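Local coordinates for protein short-chain-enoyl-CoA hydratase (Clostridium acetobutylicum, PDB 5Z7R) that catalyses the reversible hydration of crotonyl-CoA, and also accepts hexenoyl-CoA but not longer analogues, in butanoate metabolism, at residues I19-A24 with S30-E35; K60-G65 with C113-S118; V207-Q212 with F233-S238. All coordinates share one frame; numbering follows the deposited sequence.

Contact 1: I19-A24 with S30-E35; sequences INRPKA and SDTLKE
Ile19 and Thr32 are the residues whose backbones come nearest, their CA atoms 8.1 Å apart, where the loop leaving strand 14-19 passes the first turn of helix 30-45. The arrangement is the opening half of a beta-alpha-beta crossover: strand 14-19, helix 30-45, then strand 51-56 parallel to the first, all within the crotonase fold. No hydrogen bond joins the two segments, and the contact consists of a few side-chain atoms gathered round Thr32. Its methyl CG2 lies loosely against CG2 of Ile19, at 4.4 Å. The other branch, OG1, stands beside the backbone N of its own residue (chi1 -48°) and meets CD of Arg21 at 3.8 Å; the arginine chain passes this hydroxyl aslant. The hydrogen bond of OG1 goes to OD1 of Asn29, and the approach of Arg21 CD is a van der Waals one. Arg21 is carried past the threonine by a sharp bend at chi3 (59°), which brings NH1 to a hydrogen bond with the carbonyl O of Ala27; the backbone N of the same arginine binds OD1 of Asn26. Arg21 is thus held at its backbone N and at its guanidinium, both by the connection that leads to the helix. A turn closes from Ala24 N to Arg21 O at 2.7 Å and sets the Ala24 methyl CB over one face of the guanidinium, 3.2 Å above its plane and displaced towards the rim.

Contact 2: K60-G65 with C113-S118; sequences KSFVAG and CEIAMS
Phe62 lays the CE2 corner of its ring against two neighbours on helix 111-117, the branch methyl CG2 of Ile115 at 3.5 Å and CB of Ala116 at 3.8 Å. In the crotonase fold this is the meeting of the short strand 63-64 with the helix that carries Glu114, an active-site residue by similarity, and the packing holds the one against the other. In relatives the oxyanion hole is formed by backbone N-H groups from the turn that follows this strand and from the N-terminal end of the helix. The ring reaches the helix because CG is anti to the backbone N (chi1 175°), at a residue where the chain turns a corner. Ile115 answers with CG2 rather than its longer branch: CG1 is itself anti to N and leaves CG2 between N and the carbonyl carbon. Val63 closes the cluster, its CG2 standing 3.9 Å above one face of the Phe62 ring, offset towards the rim, and 4.4 Å from Ile115 CG2. Beyond the cluster, Phe90 and Leu93 of helix 76-95 pack on Ile115, while Glu114 turns its carboxylate elsewhere, OE2 accepting hydrogen bonds from the backbone N of Phe143 and of Gly145. The last turn of the helix is fastened by Ser118, whose OG donates to Glu114 O at 2.7 Å, tilted 27° from the carbonyl plane.

Contact 3: V207-Q212 with F233-S238; sequences VKLSKQ and FGECFS
Leu209 points toward the neighbouring helix and rests its two methyls on different parts of it, CD1 meeting Cys236 SG at 3.5 Å. The same methyl lies 3.9 Å from Glu235 CB. Its twin, CD2, comes to 4.0 Å from Glu235 OE2. The helices are 204-217 and 222-236, consecutive in the chain and running in broadly opposite senses, a helical hairpin in the C-terminal part of the crotonase fold. The Leu209 and Glu235 side chains run at a slant to each other, and CD1 meets the thiol of Cys236 and the CB of Glu235 in directions roughly at right angles. The torsions set this up. Leu209 holds CG anti to its carbonyl carbon, beside the backbone N (chi1 -64°), and extends CD1 onward (chi2 174°), while Glu235 runs out extended beyond CG, which takes its carboxylate past the leucine instead of folding it back over the helix. The helix end is secured independently: Glu235 O accepts from both the N and the OG of Ser238, at 2.8 and 3.0 Å, with the hydroxyl in the carbonyl plane.

Gly138 of a second subunit packs on Cys236, and Arg80 of a fourth subunit lies against both Leu209 and Glu235. Glu235 OE2 also comes close to OE1 of Glu231 from a third subunit, which would be expected to raise the proton affinity of one or both acids, although Arg80 of the fourth subunit, which packs on Glu235, might offset this. Between the two segments no hydrogen bond or salt bridge forms; the closest approaches are of methyl to sulfur and methyl to methylene, and the carboxylate of Glu235 is directed towards the other subunits.

In the fold
All three contacts are buried and are made by side-chain packing without hydrogen bonds between their segments, yet they occupy different places. Contact 2 is nearest the middle of the chain, purely hydrocarbon and beside the probable catalytic region. Contact 1 lies further out, pairing a loop with a helix, and mixes methyl packing with polar groups that are bonded elsewhere. These two touch, Ile19 CD1 lying 3.7 Å from Val63 CG2. Contact 3 stands apart, its centre about 34 Å from that of contact 1 and about 30 Å from that of contact 2; it joins two helices, away from the annotated sites, and owes part of its burial to neighbouring subunits.

Contact 1: I19-A24 with S30-E35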
# COMPACT_ATOMS: atom_id res chain seq x y z
N ILE A 19 -27.71 12.17 -18.70
CA ILE A 19 -28.02 13.28 -17.83
C ILE A 19 -28.63 14.37 -18.70
O ILE A 19 -28.06 14.73 -19.73
CB ILE A 19 -26.81 13.81 -17.09
CG1 ILE A 19 -26.41 12.79 -16.02
CG2 ILE A 19 -27.14 15.16 -16.45
CD1 ILE A 19 -24.93 12.75 -15.76
N ASN A 20 -29.78 14.87 -18.25
CA ASN A 20 -30.65 15.70 -19.07
C ASN A 20 -31.11 16.95 -18.32
O ASN A 20 -32.22 16.99 -17.83
CB ASN A 20 -31.83 14.84 -19.52
CG ASN A 20 -32.82 15.58 -20.40
OD1 ASN A 20 -32.54 16.65 -20.97
ND2 ASN A 20 -34.01 15.01 -20.51
N ARG A 21 -30.23 17.94 -18.20
CA ARG A 21 -30.60 19.29 -17.73
C ARG A 21 -30.12 20.30 -18.77
O ARG A 21 -29.20 21.08 -18.50
CB ARG A 21 -30.02 19.63 -16.36
CG ARG A 21 -30.64 18.85 -15.20
CD ARG A 21 -29.97 19.25 -13.88
NE ARG A 21 -30.09 20.69 -13.56
CZ ARG A 21 -29.24 21.39 -12.79
NH1 ARG A 21 -28.16 20.82 -12.26
NH2 ARG A 21 -29.47 22.69 -12.55
N PRO A 22 -30.78 20.29 -19.95
CA PRO A 22 -30.36 21.00 -21.17
C PRO A 22 -30.04 22.44 -20.92
O PRO A 22 -29.02 22.93 -21.41
CB PRO A 22 -31.59 20.89 -22.08
CG PRO A 22 -32.24 19.62 -21.66
CD PRO A 22 -32.06 19.57 -20.16
N LYS A 23 -30.89 23.10 -20.14
CA LYS A 23 -30.70 24.51 -19.83
C LYS A 23 -29.57 24.74 -18.83
O LYS A 23 -28.99 25.83 -18.79
CB LYS A 23 -32.01 25.10 -19.34
CG LYS A 23 -33.07 25.12 -20.44
CD LYS A 23 -34.49 25.29 -19.92
CE LYS A 23 -35.51 24.86 -20.98
NZ LYS A 23 -36.84 24.60 -20.36
N ALA A 24 -29.25 23.73 -18.02
CA ALA A 24 -28.16 23.83 -17.05
C ALA A 24 -26.86 23.23 -17.59
O ALA A 24 -25.88 23.13 -16.86
CB ALA A 24 -28.55 23.17 -15.74
N SER A 30 -27.41 18.16 -6.16
CA SER A 30 -27.74 17.06 -5.23
C SER A 30 -28.85 16.14 -5.76
O SER A 30 -28.73 14.90 -5.66
CB SER A 30 -28.12 17.61 -3.85
OG SER A 30 -27.35 18.75 -3.52
N ASP A 31 -29.91 16.72 -6.35
CA ASP A 31 -31.02 15.89 -6.87
C ASP A 31 -30.50 14.98 -7.97
O ASP A 31 -30.92 13.83 -8.08
CB ASP A 31 -32.19 16.73 -7.41
CG ASP A 31 -32.89 17.55 -6.34
OD1 ASP A 31 -32.81 17.19 -5.15
OD2 ASP A 31 -33.53 18.56 -6.70
N THR A 32 -29.59 15.52 -8.79
CA THR A 32 -29.00 14.75 -9.89
C THR A 32 -28.14 13.60 -9.37
O THR A 32 -28.30 12.44 -9.79
CB THR A 32 -28.17 15.65 -10.82
OG1 THR A 32 -28.92 16.82 -11.15
CG2 THR A 32 -27.82 14.95 -12.09
N LEU A 33 -27.26 13.90 -8.42
CA LEU A 33 -26.44 12.87 -7.81
C LEU A 33 -27.30 11.79 -7.18
O LEU A 33 -27.05 10.58 -7.33
CB LEU A 33 -25.53 13.47 -6.77
CG LEU A 33 -24.46 14.45 -7.23
CD1 LEU A 33 -23.81 15.14 -6.05
CD2 LEU A 33 -23.38 13.76 -8.06
N LYS A 34 -28.35 12.24 -6.49
CA LYS A 34 -29.29 11.33 -5.84
C LYS A 34 -29.96 10.40 -6.86
O LYS A 34 -29.97 9.18 -6.69
CB LYS A 34 -30.33 12.13 -5.05
CG LYS A 34 -29.80 12.69 -3.73
CD LYS A 34 -30.58 12.16 -2.52
CE LYS A 34 -31.98 12.78 -2.44
NZ LYS A 34 -32.92 11.98 -1.60
N GLU A 35 -30.49 10.98 -7.93
CA GLU A 35 -31.09 10.19 -9.00
C GLU A 35 -30.07 9.23 -9.66
O GLU A 35 -30.40 8.09 -10.03
CB GLU A 35 -31.72 11.13 -10.04
CG GLU A 35 -32.92 11.93 -9.51
CD GLU A 35 -33.51 12.92 -10.52
OE1 GLU A 35 -33.77 12.54 -11.69
OE2 GLU A 35 -33.74 14.08 -10.11

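Contact 2: K60-G65 with C113-S118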
# COMPACT_ATOMS: atom_id res chain seq x y z
N LYS A 60 -24.29 20.44 -26.87
CA LYS A 60 -23.29 21.31 -26.29
C LYS A 60 -22.53 20.64 -25.12
O LYS A 60 -21.31 20.86 -24.95
CB LYS A 60 -23.89 22.65 -25.88
CG LYS A 60 -22.82 23.73 -25.77
CD LYS A 60 -23.35 25.17 -25.68
CE LYS A 60 -22.28 26.17 -26.14
NZ LYS A 60 -22.44 27.53 -25.56
N SER A 61 -23.22 19.82 -24.31
CA SER A 61 -22.64 19.39 -23.00
C SER A 61 -22.76 17.94 -22.66
O SER A 61 -23.82 17.32 -22.85
CB SER A 61 -23.25 20.15 -21.81
OG SER A 61 -22.34 21.09 -21.28
N PHE A 62 -21.66 17.43 -22.11
CA PHE A 62 -21.69 16.17 -21.39
C PHE A 62 -22.28 16.49 -20.00
O PHE A 62 -23.42 16.17 -19.73
CB PHE A 62 -20.30 15.55 -21.33
CG PHE A 62 -20.23 14.31 -20.49
CD1 PHE A 62 -20.83 13.13 -20.91
CD2 PHE A 62 -19.58 14.33 -19.27
CE1 PHE A 62 -20.77 12.00 -20.13
CE2 PHE A 62 -19.52 13.21 -18.49
CZ PHE A 62 -20.10 12.05 -18.92
N VAL A 63 -21.44 17.02 -19.14
CA VAL A 63 -21.86 17.59 -17.89
C VAL A 63 -20.98 18.80 -17.67
O VAL A 63 -19.79 18.68 -17.56
CB VAL A 63 -21.70 16.54 -16.77
CG1 VAL A 63 -21.92 17.14 -15.41
CG2 VAL A 63 -22.62 15.36 -16.99
N ALA A 64 -21.56 19.97 -17.63
CA ALA A 64 -20.81 21.17 -17.33
C ALA A 64 -20.83 21.52 -15.85
O ALA A 64 -21.62 22.33 -15.42
CB ALA A 64 -21.29 22.33 -18.16
N GLY A 65 -19.96 20.92 -15.07
CA GLY A 65 -19.82 21.30 -13.69
C GLY A 65 -20.88 20.89 -12.69
O GLY A 65 -21.66 20.00 -12.92
N CYS A 113 -16.01 16.21 -15.65
CA CYS A 113 -14.77 15.50 -15.83
C CYS A 113 -14.70 14.34 -14.85
O CYS A 113 -14.45 13.19 -15.23
CB CYS A 113 -13.61 16.42 -15.61
SG CYS A 113 -12.11 15.71 -16.29
N GLU A 114 -15.02 14.64 -13.59
CA GLU A 114 -14.94 13.62 -12.51
C GLU A 114 -15.88 12.47 -12.73
O GLU A 114 -15.49 11.32 -12.51
CB GLU A 114 -15.12 14.24 -11.13
CG GLU A 114 -14.01 15.24 -10.76
CD GLU A 114 -14.38 16.15 -9.60
OE1 GLU A 114 -15.43 16.83 -9.67
OE2 GLU A 114 -13.63 16.19 -8.60
N ILE A 115 -17.10 12.72 -13.23
CA ILE A 115 -17.98 11.58 -13.46
C ILE A 115 -17.46 10.72 -14.60
O ILE A 115 -17.52 9.48 -14.56
CB ILE A 115 -19.47 11.98 -13.66
CG1 ILE A 115 -20.36 10.73 -13.53
CG2 ILE A 115 -19.72 12.68 -15.00
CD1 ILE A 115 -21.77 11.06 -13.09
N ALA A 116 -16.94 11.37 -15.63
CA ALA A 116 -16.45 10.65 -16.80
C ALA A 116 -15.24 9.77 -16.39
O ALA A 116 -15.13 8.61 -16.81
CB ALA A 116 -16.07 11.63 -17.91
N MET A 117 -14.38 10.32 -15.52
CA MET A 117 -13.19 9.57 -15.02
C MET A 117 -13.58 8.40 -14.15
O MET A 117 -12.77 7.50 -13.92
CB MET A 117 -12.29 10.47 -14.23
CG MET A 117 -11.70 11.54 -15.10
SD MET A 117 -10.30 12.43 -14.45
CE MET A 117 -10.98 13.60 -13.29
N SER A 118 -14.83 8.40 -13.70
CA SER A 118 -15.34 7.34 -12.86
C SER A 118 -15.96 6.22 -13.64
O SER A 118 -16.36 5.24 -13.05
CB SER A 118 -16.38 7.90 -11.86
OG SER A 118 -15.89 9.04 -11.16

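Contact 3: V207-Q212 with F233-S238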
# COMPACT_ATOMS: atom_id res chain seq x y z
N VAL A 207 -16.23 -10.88 -18.00
CA VAL A 207 -16.11 -9.43 -18.04
C VAL A 207 -16.28 -8.85 -16.65
O VAL A 207 -15.59 -7.89 -16.28
CB VAL A 207 -17.18 -8.79 -18.93
CG1 VAL A 207 -17.17 -7.28 -18.85
CG2 VAL A 207 -16.99 -9.21 -20.38
N LYS A 208 -17.23 -9.41 -15.90
CA LYS A 208 -17.51 -8.97 -14.52
C LYS A 208 -16.28 -9.13 -13.61
O LYS A 208 -15.84 -8.16 -12.97
CB LYS A 208 -18.69 -9.78 -13.94
CG LYS A 208 -19.13 -9.41 -12.53
CD LYS A 208 -20.57 -9.85 -12.26
CE LYS A 208 -21.59 -8.92 -12.94
NZ LYS A 208 -23.01 -9.09 -12.47
N LEU A 209 -15.76 -10.36 -13.60
CA LEU A 209 -14.61 -10.73 -12.83
C LEU A 209 -13.35 -9.99 -13.28
O LEU A 209 -12.55 -9.57 -12.43
CB LEU A 209 -14.39 -12.25 -12.83
CG LEU A 209 -15.48 -13.13 -12.18
CD1 LEU A 209 -15.20 -14.62 -12.39
CD2 LEU A 209 -15.62 -12.86 -10.70
N SER A 210 -13.20 -9.77 -14.58
CA SER A 210 -12.15 -8.89 -15.09
C SER A 210 -12.25 -7.47 -14.56
O SER A 210 -11.24 -6.86 -14.22
CB SER A 210 -12.11 -8.84 -16.63
OG SER A 210 -11.84 -10.12 -17.19
N LYS A 211 -13.45 -6.90 -14.54
CA LYS A 211 -13.58 -5.53 -14.06
C LYS A 211 -13.09 -5.46 -12.60
O LYS A 211 -12.38 -4.57 -12.23
CB LYS A 211 -15.01 -5.02 -14.11
CG LYS A 211 -15.06 -3.56 -13.72
CD LYS A 211 -16.42 -2.93 -13.92
CE LYS A 211 -16.40 -1.57 -13.25
NZ LYS A 211 -17.41 -0.65 -13.78
N GLN A 212 -13.47 -6.45 -11.82
CA GLN A 212 -13.16 -6.50 -10.40
C GLN A 212 -11.63 -6.69 -10.20
O GLN A 212 -10.99 -5.97 -9.42
CB GLN A 212 -13.98 -7.63 -9.74
CG GLN A 212 -13.61 -8.00 -8.32
CD GLN A 212 -14.21 -7.07 -7.29
OE1 GLN A 212 -14.56 -7.50 -6.20
NE2 GLN A 212 -14.36 -5.80 -7.64
N PHE A 233 -10.06 -16.03 -11.83
CA PHE A 233 -9.86 -16.92 -12.96
C PHE A 233 -10.41 -18.28 -12.63
O PHE A 233 -11.13 -18.89 -13.42
CB PHE A 233 -8.35 -17.02 -13.22
CG PHE A 233 -7.95 -17.80 -14.42
CD1 PHE A 233 -8.16 -17.28 -15.70
CD2 PHE A 233 -7.25 -19.00 -14.29
CE1 PHE A 233 -7.74 -17.99 -16.82
CE2 PHE A 233 -6.82 -19.71 -15.41
CZ PHE A 233 -7.06 -19.19 -16.67
N GLY A 234 -10.09 -18.76 -11.44
CA GLY A 234 -10.64 -20.01 -10.98
C GLY A 234 -12.16 -19.97 -11.06
O GLY A 234 -12.77 -20.89 -11.57
N GLU A 235 -12.77 -18.89 -10.56
CA GLU A 235 -14.23 -18.83 -10.49
C GLU A 235 -14.86 -19.01 -11.89
O GLU A 235 -15.87 -19.67 -12.02
CB GLU A 235 -14.72 -17.53 -9.82
CG GLU A 235 -14.38 -17.43 -8.34
CD GLU A 235 -14.76 -16.10 -7.75
OE1 GLU A 235 -15.86 -16.04 -7.18
OE2 GLU A 235 -13.99 -15.12 -7.88
N CYS A 236 -14.22 -18.46 -12.92
CA CYS A 236 -14.71 -18.63 -14.29
C CYS A 236 -14.87 -20.09 -14.67
O CYS A 236 -15.76 -20.45 -15.44
CB CYS A 236 -13.79 -17.95 -15.29
SG CYS A 236 -13.67 -16.17 -15.10
N PHE A 237 -14.02 -20.95 -14.12
CA PHE A 237 -14.16 -22.37 -14.42
C PHE A 237 -15.37 -23.04 -13.76
O PHE A 237 -15.63 -24.21 -13.99
CB PHE A 237 -12.85 -23.11 -14.13
CG PHE A 237 -11.78 -22.82 -15.12
CD1 PHE A 237 -10.98 -21.67 -15.00
CD2 PHE A 237 -11.57 -23.67 -16.21
CE1 PHE A 237 -9.99 -21.39 -15.93
CE2 PHE A 237 -10.57 -23.40 -17.13
CZ PHE A 237 -9.78 -22.26 -17.00
N SER A 238 -16.13 -22.31 -12.94
CA SER A 238 -17.37 -22.85 -12.39
C SER A 238 -18.52 -22.60 -13.36
O SER A 238 -19.55 -23.22 -13.19
CB SER A 238 -17.71 -22.27 -11.00
OG SER A 238 -18.34 -21.00 -11.08